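Local coordinates for protein member of s1p family of ribosomal proteins (Pyrococcus furiosus, PDB 5YH1) that binds manganese through its DHH domain and probably acts as a RecJ-like exonuclease on nucleic acids, at residues A[65-70]-A[161-166]. Residues are numbered along the deposited sequence; the frame is centred on the assembly and turned at random.
Sequences DTDGYT and IDHHDP. With MN (manganese (II) ion), chain F.
Asp67 and His163 meet at a shared manganese ion; their side chains approach from opposite directions, one from the helix and one from the loop, but take adjacent (cis) positions on the metal. Asp67 binds through OD2, 2.1 Å from manganese, and His163 through NE2, 2.4 Å from it. The carboxylate and imidazole planes stand 84° apart, and the cis placement brings Asp67 OD2 within 3.2 Å of His163 NE2. A carboxylate oxygen and an imidazole nitrogen suit divalent manganese; two waters, Asp137 and Asp229 complete six ligands. With CG anti to the backbone N (chi1 -178°), Asp67 extends its carboxylate from the first helical turn to the ion.

Hydrogen bonds fix both ligands. Asp67 OD1 accepts from Gly200 N and Thr198 OG1, while His163 ND1 bonds to Tyr195 O, which sets the ring's rotation and leaves NE2 to the metal. Asp65 is the N-cap of the helix: its OD1 takes Gly68 N at 3.0 Å, and its OD2 accepts from one of the two metal-bound waters, 2.7 Å away, so a short carboxylate serves helix end and second shell together. Across the site, His164 ND1 meets Asp162 OD1 at 2.7 Å on its syn side, with that oxygen nearly in the imidazole plane; His163 N approaches the same oxygen from above the carboxylate plane.

Asp65 and Asp67 belong to a DTDG sequence, and Asp162, His163 and His164 form the DHH sequence that names the family. Helix 66-86, which follows strand 58-63, is covered by helices 221-229 and 250-267, and the loop leaves parallel strand 158-161 beside helix 199-210, placing the manganese beyond the C-terminal ends of these strands.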
loop_
_atom_site.group_PDB
_atom_site.type_symbol
_atom_site.label_atom_id
_atom_site.label_comp_id
_atom_site.label_asym_id
_atom_site.label_seq_id
_atom_site.Cartn_x
_atom_site.Cartn_y
_atom_site.Cartn_z
ATOM N N ASP A 65 -14.658 -10.999 5.921
ATOM C CA ASP A 65 -16.070 -10.860 5.580
ATOM C C ASP A 65 -16.926 -10.938 6.838
ATOM O O ASP A 65 -16.396 -11.041 7.953
ATOM C CB ASP A 65 -16.491 -11.867 4.501
ATOM C CG ASP A 65 -16.438 -13.309 4.964
ATOM O OD1 ASP A 65 -16.057 -13.611 6.118
ATOM O OD2 ASP A 65 -16.755 -14.172 4.132
ATOM N N THR A 66 -18.240 -10.858 6.665
ATOM C CA THR A 66 -19.138 -10.759 7.800
ATOM C C THR A 66 -18.929 -11.908 8.786
ATOM O O THR A 66 -18.767 -11.672 9.981
ATOM C CB THR A 66 -20.614 -10.658 7.348
ATOM O OG1 THR A 66 -20.832 -9.373 6.748
ATOM C CG2 THR A 66 -21.565 -10.811 8.532
ATOM N N ASP A 67 -18.897 -13.135 8.277
ATOM C CA ASP A 67 -18.726 -14.328 9.128
ATOM C C ASP A 67 -17.382 -14.279 9.861
ATOM O O ASP A 67 -17.311 -14.504 11.073
ATOM C CB ASP A 67 -18.850 -15.592 8.271
ATOM C CG ASP A 67 -18.745 -16.884 9.079
ATOM O OD1 ASP A 67 -19.406 -16.998 10.132
ATOM O OD2 ASP A 67 -18.003 -17.796 8.639
ATOM N N GLY A 68 -16.323 -13.941 9.128
ATOM C CA GLY A 68 -14.985 -13.825 9.718
ATOM C C GLY A 68 -14.830 -12.725 10.748
ATOM O O GLY A 68 -14.270 -12.961 11.818
ATOM N N TYR A 69 -15.313 -11.520 10.435
ATOM C CA TYR A 69 -15.272 -10.417 11.397
ATOM C C TYR A 69 -16.073 -10.794 12.633
ATOM O O TYR A 69 -15.627 -10.604 13.767
ATOM C CB TYR A 69 -15.826 -9.104 10.799
ATOM C CG TYR A 69 -14.769 -8.258 10.120
ATOM C CD1 TYR A 69 -14.009 -7.353 10.843
ATOM C CD2 TYR A 69 -14.528 -8.365 8.763
ATOM C CE1 TYR A 69 -13.024 -6.591 10.227
ATOM C CE2 TYR A 69 -13.553 -7.594 8.137
ATOM C CZ TYR A 69 -12.803 -6.719 8.876
ATOM O OH TYR A 69 -11.832 -5.958 8.260
ATOM N N THR A 70 -17.268 -11.325 12.415
ATOM C CA THR A 70 -18.123 -11.693 13.548
ATOM C C THR A 70 -17.413 -12.704 14.454
ATOM O O THR A 70 -17.387 -12.551 15.674
ATOM C CB THR A 70 -19.477 -12.234 13.063
ATOM O OG1 THR A 70 -20.079 -11.263 12.208
ATOM C CG2 THR A 70 -20.403 -12.495 14.232
ATOM N N ILE A 161 -10.022 -22.387 13.775
ATOM C CA ILE A 161 -11.484 -22.473 13.859
ATOM C C ILE A 161 -12.044 -22.091 12.480
ATOM O O ILE A 161 -12.100 -20.915 12.123
ATOM C CB ILE A 161 -12.053 -21.525 14.931
ATOM C CG1 ILE A 161 -11.459 -21.844 16.307
ATOM C CG2 ILE A 161 -13.571 -21.629 14.983
ATOM C CD1 ILE A 161 -11.680 -20.764 17.342
ATOM N N ASP A 162 -12.435 -23.089 11.700
ATOM C CA ASP A 162 -12.816 -22.881 10.316
ATOM C C ASP A 162 -13.936 -23.862 9.934
ATOM O O ASP A 162 -14.215 -24.813 10.666
ATOM C CB ASP A 162 -11.571 -23.063 9.436
ATOM C CG ASP A 162 -11.741 -22.521 8.032
ATOM O OD1 ASP A 162 -12.770 -21.853 7.750
ATOM O OD2 ASP A 162 -10.830 -22.776 7.197
ATOM N N HIS A 163 -14.588 -23.618 8.802
ATOM C CA HIS A 163 -15.668 -24.498 8.318
ATOM C C HIS A 163 -15.590 -24.785 6.818
ATOM O O HIS A 163 -16.571 -25.250 6.219
ATOM C CB HIS A 163 -17.042 -23.913 8.681
ATOM C CG HIS A 163 -17.338 -22.612 8.011
ATOM N ND1 HIS A 163 -18.427 -22.429 7.185
ATOM C CD2 HIS A 163 -16.675 -21.434 8.025
ATOM C CE1 HIS A 163 -18.428 -21.187 6.734
ATOM N NE2 HIS A 163 -17.377 -20.566 7.232
ATOM N N HIS A 164 -14.420 -24.533 6.227
ATOM C CA HIS A 164 -14.132 -24.933 4.855
ATOM C C HIS A 164 -13.584 -26.347 4.850
ATOM O O HIS A 164 -12.998 -26.802 5.840
ATOM C CB HIS A 164 -13.143 -23.960 4.206
ATOM C CG HIS A 164 -13.670 -22.565 4.121
ATOM N ND1 HIS A 164 -13.604 -21.680 5.178
ATOM C CD2 HIS A 164 -14.328 -21.921 3.129
ATOM C CE1 HIS A 164 -14.182 -20.543 4.830
ATOM N NE2 HIS A 164 -14.630 -20.665 3.593
ATOM N N ASP A 165 -13.778 -27.031 3.728
ATOM C CA ASP A 165 -13.364 -28.424 3.572
ATOM C C ASP A 165 -11.834 -28.543 3.515
ATOM O O ASP A 165 -11.208 -27.980 2.625
ATOM C CB ASP A 165 -13.994 -29.004 2.293
ATOM C CG ASP A 165 -13.666 -30.485 2.077
ATOM O OD1 ASP A 165 -13.146 -31.167 2.992
ATOM O OD2 ASP A 165 -13.934 -30.966 0.962
ATOM N N PRO A 166 -11.229 -29.280 4.464
ATOM C CA PRO A 166 -9.781 -29.501 4.366
ATOM C C PRO A 166 -9.362 -30.284 3.120
ATOM O O PRO A 166 -8.208 -30.209 2.722
ATOM C CB PRO A 166 -9.449 -30.281 5.643
ATOM C CG PRO A 166 -10.565 -29.964 6.591
ATOM C CD PRO A 166 -11.778 -29.794 5.731
HETATM MN MN MN F . -17.344 -18.239 6.680
HETATM O O HOH W 1 -16.948 -16.286 5.828
HETATM O O HOH W 2 -17.135 -18.782 4.531
#